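Local coordinates for leucine-rich repeat protein (Bacteroides thetaiotaomicron, PDB 4ECN) that is of unknown function but is probably an extracellular protein that binds other proteins through its leucine-rich repeats, at residues I408-E413 and Q828-D833; R784-A789 and R793-W798. All coordinates share one frame; numbering follows the deposited sequence.

Interaction 1: residues I408-E413 and Q828-D833; sequences INRNPE and QLYILD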
ATOM      1  N   ILE A 408      16.143  20.328  21.726  1.00 44.33           N
ATOM      2  CA  ILE A 408      14.808  19.807  22.066  1.00 43.79           C
ATOM      3  C   ILE A 408      14.863  18.300  22.381  1.00 50.22           C
ATOM      4  O   ILE A 408      14.210  17.847  23.336  1.00 50.20           O
ATOM      5  CB  ILE A 408      13.800  20.099  20.920  1.00 44.73           C
ATOM      6  CG1 ILE A 408      13.512  21.621  20.890  1.00 44.70           C
ATOM      7  CG2 ILE A 408      12.502  19.298  21.096  1.00 41.74           C
ATOM      8  CD1 ILE A 408      12.839  22.169  19.674  1.00 47.25           C
ATOM      9  N   ASN A 409      15.613  17.539  21.573  1.00 48.14           N
ATOM     10  CA  ASN A 409      15.742  16.097  21.721  1.00 49.20           C
ATOM     11  C   ASN A 409      16.394  15.715  23.030  1.00 58.09           C
ATOM     12  O   ASN A 409      15.949  14.728  23.627  1.00 60.33           O
ATOM     13  CB  ASN A 409      16.518  15.492  20.577  1.00 47.69           C
ATOM     14  CG  ASN A 409      15.724  15.423  19.294  1.00 54.75           C
ATOM     15  OD1 ASN A 409      14.485  15.312  19.285  1.00 41.35           O
ATOM     16  ND2 ASN A 409      16.436  15.448  18.180  1.00 46.15           N
ATOM     17  N   ARG A 410      17.387  16.500  23.517  1.00 54.95           N
ATOM     18  CA  ARG A 410      18.015  16.193  24.804  1.00 55.15           C
ATOM     19  C   ARG A 410      17.318  16.970  25.951  1.00 63.39           C
ATOM     20  O   ARG A 410      17.886  17.060  27.038  1.00 65.92           O
ATOM     21  CB  ARG A 410      19.534  16.449  24.797  1.00 50.92           C
ATOM     22  CG  ARG A 410      19.957  17.879  24.612  1.00 51.15           C
ATOM     23  CD  ARG A 410      21.456  18.002  24.601  1.00 55.38           C
ATOM     24  NE  ARG A 410      21.818  19.374  24.270  1.00 68.77           N
ATOM     25  CZ  ARG A 410      22.213  19.784  23.070  1.00 83.33           C
ATOM     26  NH1 ARG A 410      22.387  18.909  22.085  1.00 71.86           N
ATOM     27  NH2 ARG A 410      22.501  21.064  22.862  1.00 61.75           N
ATOM     28  N   ASN A 411      16.089  17.482  25.735  1.00 60.66           N
ATOM     29  CA  ASN A 411      15.316  18.147  26.777  1.00 62.01           C
ATOM     30  C   ASN A 411      14.146  17.231  27.159  1.00 71.05           C
ATOM     31  O   ASN A 411      13.249  17.033  26.341  1.00 71.24           O
ATOM     32  CB  ASN A 411      14.842  19.550  26.347  1.00 62.53           C
ATOM     33  CG  ASN A 411      14.117  20.346  27.431  1.00 81.99           C
ATOM     34  OD1 ASN A 411      13.630  19.807  28.434  1.00 78.77           O
ATOM     35  ND2 ASN A 411      14.021  21.658  27.253  1.00 66.80           N
ATOM     36  N   PRO A 412      14.126  16.658  28.384  1.00 72.11           N
ATOM     37  CA  PRO A 412      13.026  15.740  28.756  1.00 73.32           C
ATOM     38  C   PRO A 412      11.703  16.469  29.047  1.00 80.88           C
ATOM     39  O   PRO A 412      10.664  15.805  29.143  1.00 80.91           O
ATOM     40  CB  PRO A 412      13.553  15.047  30.015  1.00 75.49           C
ATOM     41  CG  PRO A 412      15.037  15.406  30.091  1.00 79.58           C
ATOM     42  CD  PRO A 412      15.118  16.753  29.472  1.00 74.64           C
ATOM     43  N   GLU A 413      11.726  17.822  29.145  1.00 79.20           N
ATOM     44  CA  GLU A 413      10.520  18.642  29.346  1.00 79.81           C
ATOM     45  C   GLU A 413       9.728  18.839  28.026  1.00 81.80           C
ATOM     46  O   GLU A 413       8.641  19.420  28.060  1.00 82.32           O
ATOM     47  CB  GLU A 413      10.867  20.029  29.928  1.00 81.96           C
ATOM     48  CG  GLU A 413      11.510  20.056  31.306  1.00 97.42           C
ATOM     49  CD  GLU A 413      11.793  21.466  31.802  1.00127.09           C
ATOM     50  OE1 GLU A 413      12.638  22.167  31.193  1.00124.67           O
ATOM     51  OE2 GLU A 413      11.164  21.869  32.808  1.00121.49           O
ATOM     52  N   GLN A 828      29.909  22.814  32.646  1.00 56.05           N
ATOM     53  CA  GLN A 828      28.457  22.837  32.504  1.00 55.01           C
ATOM     54  C   GLN A 828      28.065  23.100  31.034  1.00 57.26           C
ATOM     55  O   GLN A 828      27.199  22.402  30.508  1.00 56.78           O
ATOM     56  CB  GLN A 828      27.844  23.887  33.444  1.00 56.59           C
ATOM     57  CG  GLN A 828      27.902  23.521  34.934  1.00 76.20           C
ATOM     58  CD  GLN A 828      29.228  23.766  35.620  1.00 98.80           C
ATOM     59  OE1 GLN A 828      29.828  24.843  35.519  1.00 94.04           O
ATOM     60  NE2 GLN A 828      29.651  22.803  36.433  1.00 91.51           N
ATOM     61  N   LEU A 829      28.709  24.092  30.379  1.00 52.62           N
ATOM     62  CA  LEU A 829      28.534  24.405  28.954  1.00 51.20           C
ATOM     63  C   LEU A 829      29.456  23.439  28.215  1.00 54.14           C
ATOM     64  O   LEU A 829      30.579  23.808  27.847  1.00 53.02           O
ATOM     65  CB  LEU A 829      28.858  25.908  28.695  1.00 50.72           C
ATOM     66  CG  LEU A 829      28.242  26.613  27.460  1.00 53.14           C
ATOM     67  CD1 LEU A 829      28.641  28.077  27.430  1.00 51.91           C
ATOM     68  CD2 LEU A 829      28.639  25.953  26.134  1.00 54.69           C
ATOM     69  N   TYR A 830      29.008  22.168  28.088  1.00 50.15           N
ATOM     70  CA  TYR A 830      29.853  21.083  27.613  1.00 49.62           C
ATOM     71  C   TYR A 830      29.757  20.793  26.091  1.00 52.60           C
ATOM     72  O   TYR A 830      30.390  19.827  25.655  1.00 52.45           O
ATOM     73  CB  TYR A 830      29.542  19.798  28.397  1.00 50.57           C
ATOM     74  CG  TYR A 830      28.162  19.216  28.199  1.00 50.85           C
ATOM     75  CD1 TYR A 830      27.920  18.277  27.199  1.00 52.88           C
ATOM     76  CD2 TYR A 830      27.130  19.501  29.086  1.00 50.65           C
ATOM     77  CE1 TYR A 830      26.662  17.691  27.042  1.00 53.24           C
ATOM     78  CE2 TYR A 830      25.874  18.905  28.955  1.00 50.61           C
ATOM     79  CZ  TYR A 830      25.643  18.002  27.927  1.00 58.65           C
ATOM     80  OH  TYR A 830      24.409  17.410  27.762  1.00 61.95           O
ATOM     81  N   ILE A 831      29.034  21.617  25.283  1.00 47.52           N
ATOM     82  CA  ILE A 831      28.997  21.469  23.809  1.00 45.39           C
ATOM     83  C   ILE A 831      29.400  22.808  23.210  1.00 49.82           C
ATOM     84  O   ILE A 831      28.553  23.691  23.108  1.00 49.36           O
ATOM     85  CB  ILE A 831      27.665  20.963  23.215  1.00 46.82           C
ATOM     86  CG1 ILE A 831      27.077  19.787  24.005  1.00 46.60           C
ATOM     87  CG2 ILE A 831      27.868  20.603  21.741  1.00 46.85           C
ATOM     88  CD1 ILE A 831      25.696  19.447  23.661  1.00 45.88           C
ATOM     89  N   LEU A 832      30.688  22.980  22.835  1.00 46.70           N
ATOM     90  CA  LEU A 832      31.164  24.272  22.341  1.00 45.97           C
ATOM     91  C   LEU A 832      31.779  24.173  20.954  1.00 49.99           C
ATOM     92  O   LEU A 832      32.727  23.414  20.767  1.00 50.15           O
ATOM     93  CB  LEU A 832      32.207  24.846  23.322  1.00 46.02           C
ATOM     94  CG  LEU A 832      32.708  26.266  23.061  1.00 49.65           C
ATOM     95  CD1 LEU A 832      31.634  27.283  23.332  1.00 48.92           C
ATOM     96  CD2 LEU A 832      33.893  26.589  23.949  1.00 52.60           C
ATOM     97  N   ASP A 833      31.268  24.990  20.001  1.00 45.90           N
ATOM     98  CA  ASP A 833      31.780  25.065  18.631  1.00 45.76           C
ATOM     99  C   ASP A 833      32.534  26.374  18.451  1.00 51.18           C
ATOM    100  O   ASP A 833      31.931  27.449  18.399  1.00 51.55           O
ATOM    101  CB  ASP A 833      30.662  24.915  17.581  1.00 46.81           C
ATOM    102  CG  ASP A 833      31.007  25.334  16.151  1.00 57.72           C
ATOM    103  OD1 ASP A 833      32.134  25.020  15.683  1.00 58.50           O
ATOM    104  OD2 ASP A 833      30.131  25.916  15.479  1.00 64.17           O
TER
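R410 and I831 reach for each other from opposite directions, and the contact between them is narrow: the end of an isoleucine set against the flat of a guanidinium group. The methyl CD1 of I831 lies over the centre of one face of that group, 3.5 Å from R410 CZ, with its three nitrogens at similar range. Here the arginine plane serves as a surface for hydrocarbon. R410 spans the gap because its chain runs extended from CG to NE, after CG has been tucked between the backbone N and the carbonyl carbon (chi1 65°). I831 contributes the long branch, its CG1 lying beside the backbone N and CD1 carried outward at the end of an extended chi2. Y830 adds a looser touch, its OH 4.4 Å from R410 CD. In a leucine-rich repeat solenoid, side chains of the short parallel strands point alternately outward and into the core. On strand 831-833, I831 faces the arginine whereas L832 is buried, packing on L811 and L858. The facing strand surface is normally the concave one, and R410, just past the end of helix 402-409, is laid against it. The polar end of R410 is held by the neighbouring strand, where NH2 bonds to Q810 OE1; this bond would steady the guanidinium beneath the methyl, and I831 touches Q810 as well. Behind R410 the chain turns tightly. N411 N bonds to I408 O at 3.1 Å, and N411 OD1 accepts from E413 N at 2.8 Å, an Asx turn whose donor is tilted 33° from the carbonyl plane.

Interaction 2: residues R784-A789 and R793-W798; sequences RHQRDA and RILRQW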
ATOM      1  N   ARG A 784      26.504  31.265  14.625  1.00 44.20           N
ATOM      2  CA  ARG A 784      27.545  30.868  13.673  1.00 44.89           C
ATOM      3  C   ARG A 784      27.564  31.753  12.433  1.00 50.74           C
ATOM      4  O   ARG A 784      26.532  32.311  12.065  1.00 52.94           O
ATOM      5  CB  ARG A 784      27.310  29.417  13.227  1.00 44.00           C
ATOM      6  CG  ARG A 784      28.021  28.351  14.058  1.00 51.10           C
ATOM      7  CD  ARG A 784      27.975  26.980  13.391  1.00 48.10           C
ATOM      8  NE  ARG A 784      28.376  27.025  11.975  1.00 53.54           N
ATOM      9  CZ  ARG A 784      29.602  26.778  11.509  1.00 77.87           C
ATOM     10  NH1 ARG A 784      30.577  26.407  12.337  1.00 57.62           N
ATOM     11  NH2 ARG A 784      29.854  26.876  10.209  1.00 78.04           N
ATOM     12  N   HIS A 785      28.718  31.855  11.765  1.00 45.52           N
ATOM     13  CA  HIS A 785      28.891  32.460  10.434  1.00 44.48           C
ATOM     14  C   HIS A 785      28.239  33.868  10.233  1.00 47.14           C
ATOM     15  O   HIS A 785      27.399  34.043   9.348  1.00 47.66           O
ATOM     16  CB  HIS A 785      28.249  31.483   9.426  1.00 44.75           C
ATOM     17  CG  HIS A 785      28.852  31.493   8.073  1.00 48.41           C
ATOM     18  ND1 HIS A 785      28.566  32.490   7.170  1.00 50.34           N
ATOM     19  CD2 HIS A 785      29.649  30.575   7.482  1.00 50.81           C
ATOM     20  CE1 HIS A 785      29.239  32.183   6.074  1.00 50.38           C
ATOM     21  NE2 HIS A 785      29.906  31.040   6.215  1.00 50.99           N
ATOM     22  N   GLN A 786      28.675  34.873  10.993  1.00 42.55           N
ATOM     23  CA  GLN A 786      28.184  36.248  10.837  1.00 41.39           C
ATOM     24  C   GLN A 786      28.971  36.942   9.749  1.00 48.66           C
ATOM     25  O   GLN A 786      30.213  36.952   9.783  1.00 50.24           O
ATOM     26  CB  GLN A 786      28.271  37.050  12.145  1.00 41.78           C
ATOM     27  CG  GLN A 786      27.542  36.445  13.328  1.00 39.41           C
ATOM     28  CD  GLN A 786      26.099  36.228  13.030  1.00 48.66           C
ATOM     29  OE1 GLN A 786      25.365  37.158  12.724  1.00 45.72           O
ATOM     30  NE2 GLN A 786      25.669  34.982  13.092  1.00 43.16           N
ATOM     31  N   ARG A 787      28.262  37.509   8.766  1.00 44.93           N
ATOM     32  CA  ARG A 787      28.913  38.211   7.658  1.00 44.90           C
ATOM     33  C   ARG A 787      28.183  39.458   7.319  1.00 51.35           C
ATOM     34  O   ARG A 787      26.980  39.532   7.569  1.00 51.72           O
ATOM     35  CB  ARG A 787      28.986  37.334   6.388  1.00 42.25           C
ATOM     36  CG  ARG A 787      29.679  35.984   6.487  1.00 41.85           C
ATOM     37  CD  ARG A 787      31.174  36.079   6.669  1.00 47.63           C
ATOM     38  NE  ARG A 787      31.742  34.735   6.697  1.00 56.36           N
ATOM     39  CZ  ARG A 787      31.937  34.028   7.805  1.00 59.83           C
ATOM     40  NH1 ARG A 787      31.651  34.552   8.993  1.00 40.10           N
ATOM     41  NH2 ARG A 787      32.431  32.800   7.735  1.00 42.36           N
ATOM     42  N   ASP A 788      28.880  40.430   6.699  1.00 48.65           N
ATOM     43  CA  ASP A 788      28.233  41.626   6.175  1.00 48.13           C
ATOM     44  C   ASP A 788      27.972  41.394   4.670  1.00 51.76           C
ATOM     45  O   ASP A 788      28.399  40.362   4.118  1.00 50.58           O
ATOM     46  CB  ASP A 788      29.068  42.891   6.453  1.00 50.46           C
ATOM     47  CG  ASP A 788      30.460  42.959   5.849  1.00 61.07           C
ATOM     48  OD1 ASP A 788      30.876  41.974   5.198  1.00 61.32           O
ATOM     49  OD2 ASP A 788      31.140  44.008   6.033  1.00 65.72           O
ATOM     50  N   ALA A 789      27.276  42.331   4.006  1.00 48.99           N
ATOM     51  CA  ALA A 789      27.003  42.237   2.566  1.00 49.61           C
ATOM     52  C   ALA A 789      28.309  42.013   1.757  1.00 56.24           C
ATOM     53  O   ALA A 789      28.341  41.226   0.800  1.00 57.27           O
ATOM     54  CB  ALA A 789      26.315  43.505   2.106  1.00 50.63           C
ATOM     55  N   ARG A 793      34.186  38.776   7.953  1.00 49.90           N
ATOM     56  CA  ARG A 793      33.872  38.099   9.221  1.00 47.77           C
ATOM     57  C   ARG A 793      33.773  39.186  10.297  1.00 51.68           C
ATOM     58  O   ARG A 793      34.788  39.606  10.879  1.00 53.01           O
ATOM     59  CB  ARG A 793      34.909  37.012   9.559  1.00 43.24           C
ATOM     60  CG  ARG A 793      34.976  35.889   8.554  1.00 40.23           C
ATOM     61  CD  ARG A 793      35.685  34.693   9.135  1.00 41.95           C
ATOM     62  NE  ARG A 793      35.641  33.554   8.221  1.00 46.25           N
ATOM     63  CZ  ARG A 793      36.064  32.333   8.523  1.00 64.22           C
ATOM     64  NH1 ARG A 793      36.550  32.069   9.728  1.00 55.90           N
ATOM     65  NH2 ARG A 793      35.985  31.360   7.628  1.00 57.86           N
ATOM     66  N   ILE A 794      32.552  39.684  10.504  1.00 46.23           N
ATOM     67  CA  ILE A 794      32.282  40.852  11.346  1.00 45.61           C
ATOM     68  C   ILE A 794      32.204  40.545  12.868  1.00 48.76           C
ATOM     69  O   ILE A 794      32.279  41.495  13.658  1.00 47.60           O
ATOM     70  CB  ILE A 794      30.970  41.547  10.895  1.00 47.81           C
ATOM     71  CG1 ILE A 794      29.755  40.590  10.945  1.00 46.97           C
ATOM     72  CG2 ILE A 794      31.156  42.151   9.495  1.00 48.34           C
ATOM     73  CD1 ILE A 794      28.473  41.271  10.739  1.00 50.03           C
ATOM     74  N   LEU A 795      32.067  39.272  13.287  1.00 45.15           N
ATOM     75  CA  LEU A 795      31.955  39.010  14.722  1.00 44.25           C
ATOM     76  C   LEU A 795      33.315  38.539  15.301  1.00 49.65           C
ATOM     77  O   LEU A 795      33.715  37.381  15.141  1.00 48.49           O
ATOM     78  CB  LEU A 795      30.830  38.005  15.023  1.00 42.77           C
ATOM     79  CG  LEU A 795      30.563  37.661  16.497  1.00 45.09           C
ATOM     80  CD1 LEU A 795      30.078  38.876  17.283  1.00 44.33           C
ATOM     81  CD2 LEU A 795      29.549  36.555  16.594  1.00 46.33           C
ATOM     82  N   ARG A 796      33.979  39.470  16.023  1.00 48.67           N
ATOM     83  CA  ARG A 796      35.299  39.282  16.633  1.00 49.78           C
ATOM     84  C   ARG A 796      35.294  39.176  18.168  1.00 55.97           C
ATOM     85  O   ARG A 796      36.267  38.666  18.745  1.00 56.83           O
ATOM     86  CB  ARG A 796      36.240  40.455  16.278  1.00 47.10           C
ATOM     87  CG  ARG A 796      36.572  40.616  14.823  1.00 53.02           C
ATOM     88  CD  ARG A 796      37.852  41.422  14.710  1.00 70.18           C
ATOM     89  NE  ARG A 796      37.684  42.800  14.226  1.00 80.18           N
ATOM     90  CZ  ARG A 796      37.657  43.151  12.941  1.00 95.39           C
ATOM     91  NH1 ARG A 796      37.710  42.223  11.989  1.00 83.60           N
ATOM     92  NH2 ARG A 796      37.541  44.427  12.598  1.00 81.49           N
ATOM     93  N   GLN A 797      34.287  39.739  18.840  1.00 52.47           N
ATOM     94  CA  GLN A 797      34.373  39.739  20.297  1.00 53.05           C
ATOM     95  C   GLN A 797      33.564  38.576  20.901  1.00 57.78           C
ATOM     96  O   GLN A 797      32.412  38.342  20.536  1.00 58.15           O
ATOM     97  CB  GLN A 797      33.920  41.101  20.885  1.00 54.19           C
ATOM     98  CG  GLN A 797      34.066  41.256  22.411  1.00 66.58           C
ATOM     99  CD  GLN A 797      35.416  40.883  22.978  1.00 84.60           C
ATOM    100  OE1 GLN A 797      36.469  41.158  22.398  1.00 85.45           O
ATOM    101  NE2 GLN A 797      35.413  40.259  24.145  1.00 73.34           N
ATOM    102  N   TRP A 798      34.209  37.851  21.829  1.00 52.19           N
ATOM    103  CA  TRP A 798      33.619  36.753  22.569  1.00 49.81           C
ATOM    104  C   TRP A 798      32.619  37.331  23.560  1.00 51.77           C
ATOM    105  O   TRP A 798      32.910  38.403  24.096  1.00 52.00           O
ATOM    106  CB  TRP A 798      34.749  35.977  23.257  1.00 48.79           C
ATOM    107  CG  TRP A 798      34.308  35.009  24.310  1.00 49.32           C
ATOM    108  CD1 TRP A 798      34.208  35.249  25.645  1.00 52.21           C
ATOM    109  CD2 TRP A 798      33.941  33.636  24.118  1.00 48.93           C
ATOM    110  NE1 TRP A 798      33.776  34.119  26.296  1.00 51.57           N
ATOM    111  CE2 TRP A 798      33.598  33.115  25.383  1.00 52.67           C
ATOM    112  CE3 TRP A 798      33.832  32.801  22.991  1.00 49.91           C
ATOM    113  CZ2 TRP A 798      33.174  31.787  25.561  1.00 51.87           C
ATOM    114  CZ3 TRP A 798      33.435  31.478  23.172  1.00 51.00           C
ATOM    115  CH2 TRP A 798      33.111  30.985  24.443  1.00 51.62           C
TER
HETATM  116  O   HOH W   1      31.889  36.986  11.715  1.00 53.54           O
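With CG beside its backbone N (chi1 -57°) and its chain bent at chi2 (-70°), R787 folds back toward R793, whose own chain is extended from CG to NE, and the two arginines run side by side in the same direction. R793 CG sits beneath the centre of one face of the R787 guanidinium, 3.6 Å from R787 CZ, while CE1 of H785 lies off-centre over the opposite face; R787 NH2 in turn stands over the middle of the H785 imidazole. Farther along, the two guanidinium planes are 24° apart and R787 NH2 comes 3.3 Å from R793 NE, an approach of two donors that forms no hydrogen bond. Each guanidinium has partners of its own: R793 NH2 makes a salt bridge to D836, R793 NH1 bonds to N816 O, and R787 NH1 bonds both to S815 O and to Q786 O, the latter at 2.9 Å. Q786 takes the consensus asparagine position of the leucine-rich repeat, at the end of the conserved strand-and-turn part, and its amide bonds to F765 N and V760 O as expected there. Segment 793-798 lies farther along, in the variable connection to strand 810-812, a loop without regular strand that doubles back, bringing R793-L795 beside Q786-D788. Q786 and L795 lie alongside each other, Q786 CG meeting L795 CD2 at 3.8 Å. I794 reaches across to the other segment: its CD1 rests on the backbone of R787, and its CG2 meets D788 CB at 3.8 Å, the carboxylate of D788 being engaged with N792 N. One water joins the two backbones, donating to Q786 O at 2.6 Å and accepting from L795 N at 2.8 Å.

Along the chain the segments come in the order 408-413, 784-789, 793-798, 828-833, placing interaction 2 within the long loop closed by interaction 1. Their centres are 24 Å apart, yet both lie at the C-terminal parallel sheet of the solenoid: interaction 2 in the connection from strand 780-782 to strand 810-812, interaction 1 at strand 831-833, next after it. Two direct contacts tie them together, a 3.2 Å salt bridge from R784 NH1 to D833 OD2 and packing of L832 CD1 on W798 CH2 at 4.1 Å. Interaction 2 thus organises one repeat connection locally, whereas interaction 1 lays an arginine from just after helix 402-409, more than 400 residues earlier, against strand 831-833.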